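Local coordinates for putative DNA-binding protein (Bacteroides fragilis, PDB 3BS3), which probably binds DNA as a small helix-turn-helix protein of the XRE family, at residues V18-R24 / L61-D65. Numbering follows the deposited sequence. Where two conformers were deposited one is given.
Sequences VLAEKQR and LLNVD
L62 splays its two methyls against V18 and L19 at the end of helix 15-21. CD1 of L62 lies 3.9 Å from CG1 of V18, while CD2 of L62 meets CD2 of L19 at 3.8 Å; the aliphatic CG of R24 passes alongside that same L62 CD2. V18 directs CG1 at L62 because this methyl stands opposite the backbone N (chi1 178°), and the same atom reaches V64 CG1 tip to tip at 4.0 Å. K22, bent at chi2, slides past V64 in the opposite direction, its CE 3.8 Å from V64 CG1. L69 touches both valines, extending this apolar cluster.

Two helix C-termini are thus joined, those of helices 15-21 and 52-62, the first and fourth helices of an XRE-type helix-turn-helix domain. Each ends in a Schellman motif: Q23 has positive phi (55°), with R24 N bonded to L19 O and Q23 N to A20 O, and N63 (phi 59°) likewise has two bonds back into the last turn.

Polar links run through water. K22 NZ donates to a water (2.8 Å) that in turn donates to N63 O. A second water accepts from R24 NE in the guanidinium plane and donates to L61 O at 2.7 Å. K22 CE also comes within 3.4 Å of L62 O, a close carbon-oxygen approach rather than a hydrogen bond. R24 also makes a cation-pi contact with W28.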
ATOM      1  N   VAL A  18     -13.015  -1.202  -9.689  1.00 26.77           N
ATOM      2  CA  VAL A  18     -13.856  -1.914  -8.715  1.00 27.06           C
ATOM      3  C   VAL A  18     -15.016  -1.030  -8.222  1.00 27.33           C
ATOM      4  O   VAL A  18     -16.132  -1.524  -8.055  1.00 27.45           O
ATOM      5  CB  VAL A  18     -13.048  -2.554  -7.585  1.00 27.26           C
ATOM      6  CG1 VAL A  18     -14.003  -3.238  -6.573  1.00 28.88           C
ATOM      7  CG2 VAL A  18     -12.031  -3.564  -8.166  1.00 28.00           C
ATOM      8  N   LEU A  19     -14.755   0.258  -7.969  1.00 26.29           N
ATOM      9  CA  LEU A  19     -15.853   1.183  -7.654  1.00 27.15           C
ATOM     10  C   LEU A  19     -16.973   1.113  -8.692  1.00 27.76           C
ATOM     11  O   LEU A  19     -18.165   1.067  -8.366  1.00 28.91           O
ATOM     12  CB  LEU A  19     -15.353   2.625  -7.557  1.00 26.95           C
ATOM     13  CG  LEU A  19     -14.711   2.975  -6.206  1.00 28.90           C
ATOM     14  CD1 LEU A  19     -14.051   4.341  -6.286  1.00 28.75           C
ATOM     15  CD2 LEU A  19     -15.742   2.985  -5.060  1.00 28.45           C
ATOM     16  N   ALA A  20     -16.589   1.142  -9.954  1.00 26.75           N
ATOM     17  CA  ALA A  20     -17.577   1.120 -11.048  1.00 26.83           C
ATOM     18  C   ALA A  20     -18.339  -0.212 -11.078  1.00 26.94           C
ATOM     19  O   ALA A  20     -19.575  -0.233 -11.244  1.00 27.23           O
ATOM     20  CB  ALA A  20     -16.884   1.375 -12.364  1.00 26.95           C
ATOM     21  N   GLU A  21     -17.606  -1.308 -10.906  1.00 26.17           N
ATOM     22  CA  GLU A  21     -18.203  -2.635 -10.918  1.00 26.67           C
ATOM     23  C   GLU A  21     -19.188  -2.805  -9.756  1.00 27.28           C
ATOM     24  O   GLU A  21     -20.224  -3.480  -9.921  1.00 28.54           O
ATOM     25  CB  GLU A  21     -17.102  -3.691 -10.864  1.00 27.43           C
ATOM     26  CG  GLU A  21     -16.379  -3.787 -12.194  1.00 25.28           C
ATOM     27  CD  GLU A  21     -15.252  -4.807 -12.192  1.00 27.16           C
ATOM     28  OE1 GLU A  21     -14.836  -5.257 -11.105  1.00 29.49           O
ATOM     29  OE2 GLU A  21     -14.765  -5.117 -13.289  1.00 27.76           O
ATOM     30  N   LYS A  22     -18.852  -2.221  -8.613  1.00 27.60           N
ATOM     31  CA  LYS A  22     -19.689  -2.314  -7.428  1.00 27.78           C
ATOM     32  C   LYS A  22     -20.741  -1.184  -7.357  1.00 28.68           C
ATOM     33  O   LYS A  22     -21.435  -1.044  -6.355  1.00 28.60           O
ATOM     34  CB  LYS A  22     -18.841  -2.362  -6.138  1.00 27.30           C
ATOM     35  CG  LYS A  22     -17.988  -3.641  -6.034  1.00 28.83           C
ATOM     36  CD  LYS A  22     -18.885  -4.902  -6.176  1.00 31.45           C
ATOM     37  CE  LYS A  22     -18.234  -6.174  -5.621  1.00 34.20           C
ATOM     38  NZ  LYS A  22     -19.262  -7.279  -5.321  1.00 34.97           N
ATOM     39  N   GLN A  23     -20.826  -0.357  -8.389  1.00 28.51           N
ATOM     40  CA  GLN A  23     -21.842   0.713  -8.432  1.00 29.93           C
ATOM     41  C   GLN A  23     -21.758   1.630  -7.189  1.00 29.20           C
ATOM     42  O   GLN A  23     -22.738   1.838  -6.466  1.00 28.88           O
ATOM     43  CB  GLN A  23     -23.245   0.098  -8.686  1.00 29.74           C
ATOM     44  CG  GLN A  23     -23.287  -0.584 -10.090  1.00 32.66           C
ATOM     45  CD  GLN A  23     -24.628  -1.149 -10.554  1.00 33.82           C
ATOM     46  OE1 GLN A  23     -25.706  -0.657 -10.201  1.00 39.45           O
ATOM     47  NE2 GLN A  23     -24.562  -2.178 -11.401  1.00 36.36           N
ATOM     48  N   ARG A  24     -20.546   2.156  -6.963  1.00 28.47           N
ATOM     49  CA  ARG A  24     -20.268   3.082  -5.849  1.00 28.87           C
ATOM     50  C   ARG A  24     -19.507   4.268  -6.409  1.00 29.41           C
ATOM     51  O   ARG A  24     -18.853   4.134  -7.461  1.00 30.22           O
ATOM     52  CB  ARG A  24     -19.393   2.417  -4.768  1.00 28.92           C
ATOM     53  CG  ARG A  24     -20.054   1.275  -4.018  1.00 28.68           C
ATOM     54  CD  ARG A  24     -21.232   1.712  -3.138  1.00 28.01           C
ATOM     55  NE  ARG A  24     -21.436   0.674  -2.126  1.00 26.43           N
ATOM     56  CZ  ARG A  24     -22.370   0.702  -1.175  1.00 27.18           C
ATOM     57  NH1 ARG A  24     -23.247   1.705  -1.083  1.00 27.03           N
ATOM     58  NH2 ARG A  24     -22.404  -0.287  -0.292  1.00 27.99           N
ATOM     59  N   LEU A  61     -15.100  -2.397   2.466  1.00 26.82           N
ATOM     60  CA  LEU A  61     -16.242  -1.544   2.081  1.00 26.99           C
ATOM     61  C   LEU A  61     -16.858  -1.937   0.735  1.00 28.04           C
ATOM     62  O   LEU A  61     -18.079  -1.815   0.557  1.00 28.75           O
ATOM     63  CB  LEU A  61     -15.824  -0.071   2.041  1.00 27.32           C
ATOM     64  CG  LEU A  61     -15.548   0.580   3.393  1.00 27.08           C
ATOM     65  CD1 LEU A  61     -14.926   1.933   3.205  1.00 29.13           C
ATOM     66  CD2 LEU A  61     -16.856   0.703   4.204  1.00 27.70           C
ATOM     67  N   LEU A  62     -16.025  -2.409  -0.194  1.00 27.92           N
ATOM     68  CA  LEU A  62     -16.502  -2.823  -1.521  1.00 27.44           C
ATOM     69  C   LEU A  62     -16.840  -4.310  -1.599  1.00 28.43           C
ATOM     70  O   LEU A  62     -17.247  -4.796  -2.667  1.00 28.31           O
ATOM     71  CB  LEU A  62     -15.491  -2.437  -2.607  1.00 27.75           C
ATOM     72  CG  LEU A  62     -15.263  -0.926  -2.717  1.00 29.00           C
ATOM     73  CD1 LEU A  62     -14.167  -0.619  -3.715  1.00 29.27           C
ATOM     74  CD2 LEU A  62     -16.555  -0.171  -3.094  1.00 32.87           C
ATOM     75  N   ASN A  63     -16.655  -5.026  -0.483  1.00 27.78           N
ATOM     76  CA  ASN A  63     -16.925  -6.468  -0.423  1.00 28.65           C
ATOM     77  C   ASN A  63     -16.108  -7.285  -1.420  1.00 28.70           C
ATOM     78  O   ASN A  63     -16.642  -8.201  -2.092  1.00 29.12           O
ATOM     79  CB  ASN A  63     -18.424  -6.765  -0.617  1.00 28.96           C
ATOM     80  CG  ASN A  63     -19.285  -6.110   0.450  1.00 31.47           C
ATOM     81  OD1 ASN A  63     -18.943  -6.105   1.632  1.00 31.47           O
ATOM     82  ND2 ASN A  63     -20.403  -5.537   0.029  1.00 32.03           N
ATOM     83  N   VAL A  64     -14.816  -6.948  -1.520  1.00 28.91           N
ATOM     84  CA  VAL A  64     -13.897  -7.720  -2.364  1.00 28.76           C
ATOM     85  C   VAL A  64     -12.660  -8.102  -1.559  1.00 28.84           C
ATOM     86  O   VAL A  64     -12.390  -7.505  -0.500  1.00 28.39           O
ATOM     87  CB  VAL A  64     -13.450  -6.936  -3.631  1.00 28.91           C
ATOM     88  CG1 VAL A  64     -14.659  -6.587  -4.522  1.00 28.58           C
ATOM     89  CG2 VAL A  64     -12.673  -5.646  -3.253  1.00 28.08           C
ATOM     90  N   ASP A  65     -11.945  -9.125  -2.039  1.00 28.63           N
ATOM     91  CA  ASP A  65     -10.614  -9.478  -1.519  0.50 29.05           C
ATOM     92  C   ASP A  65      -9.673  -8.310  -1.798  1.00 29.14           C
ATOM     93  O   ASP A  65      -9.666  -7.784  -2.915  1.00 28.86           O
ATOM     94  CB  ASP A  65     -10.095 -10.733  -2.236  0.50 29.07           C
ATOM     95  CG  ASP A  65      -8.841 -11.338  -1.582  0.50 29.99           C
ATOM     96  OD1 ASP A  65      -7.828 -10.638  -1.330  0.50 30.73           O
ATOM     97  OD2 ASP A  65      -8.856 -12.567  -1.348  0.50 32.83           O
TER
HETATM   98  O   HOH W   1     -17.803  -9.355  -4.242  1.00 42.60           O
HETATM   99  O   HOH W   2     -20.084  -1.720  -1.312  1.00 22.68           O